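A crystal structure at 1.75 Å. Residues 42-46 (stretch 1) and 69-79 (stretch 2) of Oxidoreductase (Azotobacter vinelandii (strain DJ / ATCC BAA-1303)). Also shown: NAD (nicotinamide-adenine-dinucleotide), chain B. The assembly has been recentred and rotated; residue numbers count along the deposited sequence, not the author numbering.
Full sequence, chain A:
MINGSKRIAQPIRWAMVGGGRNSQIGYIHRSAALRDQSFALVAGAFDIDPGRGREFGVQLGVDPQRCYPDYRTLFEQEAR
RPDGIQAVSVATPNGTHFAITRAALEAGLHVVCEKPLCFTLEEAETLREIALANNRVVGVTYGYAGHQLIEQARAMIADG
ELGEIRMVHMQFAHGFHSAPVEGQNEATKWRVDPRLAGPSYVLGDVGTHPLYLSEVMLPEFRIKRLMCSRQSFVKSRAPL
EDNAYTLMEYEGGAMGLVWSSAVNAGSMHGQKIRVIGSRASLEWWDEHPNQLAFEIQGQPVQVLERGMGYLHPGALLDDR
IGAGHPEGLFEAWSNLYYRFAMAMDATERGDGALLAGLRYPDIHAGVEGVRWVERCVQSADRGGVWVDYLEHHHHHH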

# COMPACT_ATOMS: atom_id res chain seq x y z
N VAL A 42 -10.75 -38.19 18.70
CA VAL A 42 -11.44 -39.25 19.50
C VAL A 42 -10.80 -39.36 20.89
O VAL A 42 -11.38 -40.06 21.72
CB VAL A 42 -11.44 -40.59 18.76
CG1 VAL A 42 -12.19 -40.47 17.45
CG2 VAL A 42 -10.03 -41.13 18.53
N ALA A 43 -9.68 -38.68 21.15
CA ALA A 43 -8.95 -38.82 22.43
C ALA A 43 -7.96 -37.67 22.59
O ALA A 43 -7.69 -36.96 21.62
CB ALA A 43 -8.23 -40.14 22.47
N GLY A 44 -7.44 -37.48 23.80
CA GLY A 44 -6.40 -36.47 24.01
C GLY A 44 -5.83 -36.49 25.41
O GLY A 44 -6.50 -37.02 26.33
N ALA A 45 -4.63 -35.94 25.56
CA ALA A 45 -4.07 -35.49 26.85
C ALA A 45 -3.84 -33.98 26.70
O ALA A 45 -2.74 -33.56 26.33
CB ALA A 45 -2.80 -36.23 27.18
N PHE A 46 -4.90 -33.20 26.95
CA PHE A 46 -5.03 -31.81 26.44
C PHE A 46 -4.28 -30.80 27.31
O PHE A 46 -3.98 -29.72 26.79
CB PHE A 46 -6.50 -31.42 26.34
CG PHE A 46 -7.24 -32.14 25.24
CD1 PHE A 46 -6.97 -31.85 23.91
CD2 PHE A 46 -8.15 -33.14 25.53
CE1 PHE A 46 -7.64 -32.52 22.89
CE2 PHE A 46 -8.82 -33.82 24.52
CZ PHE A 46 -8.56 -33.50 23.20
PA NAD B . 0.83 -22.55 25.27
O1A NAD B . 1.63 -22.41 26.53
O2A NAD B . -0.09 -21.46 24.83
O5B NAD B . 0.01 -23.93 25.34
C5B NAD B . 0.55 -25.13 25.97
C4B NAD B . -0.58 -26.12 26.12
O4B NAD B . -0.05 -27.45 26.39
C3B NAD B . -1.54 -25.83 27.29
O3B NAD B . -2.85 -26.25 26.94
C2B NAD B . -0.94 -26.69 28.41
O2B NAD B . -1.83 -27.00 29.45
C1B NAD B . -0.58 -27.93 27.61
N9A NAD B . 0.43 -28.78 28.21
C8A NAD B . 1.63 -28.38 28.75
N7A NAD B . 2.38 -29.37 29.15
C5A NAD B . 1.64 -30.50 28.85
C6A NAD B . 1.91 -31.88 29.03
N6A NAD B . 3.04 -32.35 29.55
N1A NAD B . 0.96 -32.75 28.60
C2A NAD B . -0.17 -32.27 28.08
N3A NAD B . -0.53 -31.00 27.85
C4A NAD B . 0.44 -30.16 28.27
O3 NAD B . 1.83 -22.83 24.03
PN NAD B . 1.61 -22.53 22.45
O1N NAD B . 1.97 -21.10 22.15
O2N NAD B . 0.26 -23.03 22.05
O5D NAD B . 2.75 -23.44 21.78
C5D NAD B . 2.77 -24.86 21.94
C4D NAD B . 3.72 -25.38 20.89
O4D NAD B . 3.28 -24.93 19.59
C3D NAD B . 5.16 -24.87 21.04
O3D NAD B . 6.06 -25.88 20.64
C2D NAD B . 5.20 -23.67 20.08
O2D NAD B . 6.50 -23.38 19.60
C1D NAD B . 4.31 -24.18 18.95
N1N NAD B . 3.67 -23.11 18.12
C2N NAD B . 3.78 -23.18 16.75
C3N NAD B . 3.25 -22.17 15.95
C7N NAD B . 3.28 -22.39 14.45
O7N NAD B . 3.52 -23.52 14.02
N7N NAD B . 3.00 -21.35 13.67
C4N NAD B . 2.71 -21.03 16.56
C5N NAD B . 2.61 -20.98 17.95
C6N NAD B . 2.96 -22.09 18.69
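Stretch 2, residues 69-79: PDYRTLFEQEA

Stretch 2 packs as a helix against the weakly bonded strand of stretch 1. The two run nearly antiparallel, at 152° between their N-to-C directions, and their axes come within 7.9 Å. No hydrogen bond links them; the contact is packing alone.

Pro69 and Asp70 lead in as loop, with CA-to-CB bonds pointing away from the strand. Asp70 lies nearest in register to Ala45, CA to CA 5.2 Å. Its backbone takes the contact: Asp70 C is 3.6 Å from Ala45 CB. Its side chain caps the helix. Asp70 OD2 accepts from Thr73 N at 3.0 Å and, weakly, from Arg72 N at 2.8 Å. Thr73 OG1 donates to Asp70 OD1 at a very short 2.5 Å.

The helix begins at Tyr71, whose N is 3.9 Å from Ala45 CB; its CA-to-CB bond points sideways, and the end of the side chain leads away. Arg72 and Thr73 are out of reach. The CA-to-CB bond of Leu74, one turn on, points toward the strand; its rotamer is chi1 t, chi2 p. Its CD1 meets Ala43 CB at 3.9 Å and Gly44 N at 4.1 Å. Phe75, Glu76 and Gln77 do not touch stretch 1. The CA-to-CB bond of Glu78 also points toward it, and its OE2 lies 3.7 Å from Ala43 CB. Thus Ala45 and then Ala43 are met as the helix advances, as the opposed directions require.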

# COMPACT_ATOMS: atom_id res chain seq x y z
N PRO A 69 -4.76 -38.38 31.42
CA PRO A 69 -3.96 -37.39 32.14
C PRO A 69 -2.58 -37.09 31.53
O PRO A 69 -2.01 -36.07 31.88
CB PRO A 69 -3.78 -38.03 33.53
CG PRO A 69 -3.88 -39.50 33.26
CD PRO A 69 -4.97 -39.61 32.20
N ASP A 70 -2.07 -37.97 30.67
CA ASP A 70 -0.72 -37.81 30.07
C ASP A 70 -0.61 -38.59 28.76
O ASP A 70 -1.43 -39.50 28.51
CB ASP A 70 0.36 -38.31 31.04
CG ASP A 70 0.32 -39.82 31.20
OD1 ASP A 70 -0.65 -40.32 31.79
OD2 ASP A 70 1.21 -40.49 30.68
N TYR A 71 0.43 -38.29 27.99
CA TYR A 71 0.66 -38.93 26.67
C TYR A 71 0.96 -40.43 26.83
O TYR A 71 0.57 -41.19 25.92
CB TYR A 71 1.77 -38.20 25.91
CG TYR A 71 3.15 -38.30 26.50
CD1 TYR A 71 3.59 -37.40 27.45
CD2 TYR A 71 4.02 -39.29 26.08
CE1 TYR A 71 4.87 -37.48 27.99
CE2 TYR A 71 5.30 -39.38 26.60
CZ TYR A 71 5.73 -38.46 27.54
OH TYR A 71 6.99 -38.59 28.06
N ARG A 72 1.64 -40.87 27.90
CA ARG A 72 2.01 -42.31 28.04
C ARG A 72 0.73 -43.12 28.22
O ARG A 72 0.57 -44.16 27.55
CB ARG A 72 3.03 -42.54 29.17
CG ARG A 72 4.32 -41.76 28.98
CD ARG A 72 5.26 -41.69 30.18
NE ARG A 72 4.63 -41.32 31.44
CZ ARG A 72 4.13 -40.12 31.76
NH1 ARG A 72 4.15 -39.11 30.90
NH2 ARG A 72 3.61 -39.93 32.96
N THR A 73 -0.17 -42.66 29.09
CA THR A 73 -1.48 -43.33 29.33
C THR A 73 -2.30 -43.29 28.05
O THR A 73 -2.90 -44.31 27.68
CB THR A 73 -2.24 -42.69 30.49
OG1 THR A 73 -1.32 -42.71 31.59
CG2 THR A 73 -3.53 -43.42 30.79
N LEU A 74 -2.35 -42.13 27.39
CA LEU A 74 -3.05 -41.99 26.09
C LEU A 74 -2.61 -43.13 25.16
O LEU A 74 -3.48 -43.86 24.67
CB LEU A 74 -2.75 -40.62 25.50
CG LEU A 74 -3.10 -40.45 24.02
CD1 LEU A 74 -4.61 -40.40 23.82
CD2 LEU A 74 -2.45 -39.19 23.49
N PHE A 75 -1.30 -43.28 24.93
CA PHE A 75 -0.76 -44.26 23.94
C PHE A 75 -1.06 -45.68 24.44
O PHE A 75 -1.54 -46.48 23.62
CB PHE A 75 0.72 -44.03 23.67
CG PHE A 75 1.07 -42.65 23.17
CD1 PHE A 75 0.11 -41.85 22.56
CD2 PHE A 75 2.36 -42.15 23.30
CE1 PHE A 75 0.44 -40.58 22.11
CE2 PHE A 75 2.68 -40.88 22.85
CZ PHE A 75 1.71 -40.09 22.27
N GLU A 76 -0.84 -45.97 25.72
CA GLU A 76 -1.00 -47.34 26.28
C GLU A 76 -2.48 -47.75 26.23
O GLU A 76 -2.76 -48.87 25.76
CB GLU A 76 -0.44 -47.44 27.70
CG GLU A 76 -0.73 -48.79 28.37
CD GLU A 76 -0.17 -48.96 29.78
OE1 GLU A 76 0.02 -47.93 30.48
OE2 GLU A 76 0.07 -50.13 30.18
N GLN A 77 -3.39 -46.88 26.69
CA GLN A 77 -4.85 -47.18 26.78
C GLN A 77 -5.43 -47.27 25.37
O GLN A 77 -6.25 -48.18 25.11
CB GLN A 77 -5.58 -46.14 27.62
CG GLN A 77 -5.28 -46.23 29.11
CD GLN A 77 -5.61 -47.60 29.66
OE1 GLN A 77 -6.71 -48.12 29.47
NE2 GLN A 77 -4.64 -48.20 30.33
N GLU A 78 -5.04 -46.36 24.46
CA GLU A 78 -5.60 -46.35 23.09
C GLU A 78 -5.17 -47.63 22.35
O GLU A 78 -5.99 -48.15 21.57
CB GLU A 78 -5.20 -45.06 22.37
CG GLU A 78 -6.01 -43.87 22.86
CD GLU A 78 -7.46 -43.88 22.43
OE1 GLU A 78 -7.71 -44.05 21.20
OE2 GLU A 78 -8.35 -43.73 23.31
N ALA A 79 -3.96 -48.13 22.59
CA ALA A 79 -3.39 -49.35 21.97
C ALA A 79 -4.29 -50.56 22.26
O ALA A 79 -4.25 -51.53 21.49
CB ALA A 79 -1.99 -49.58 22.48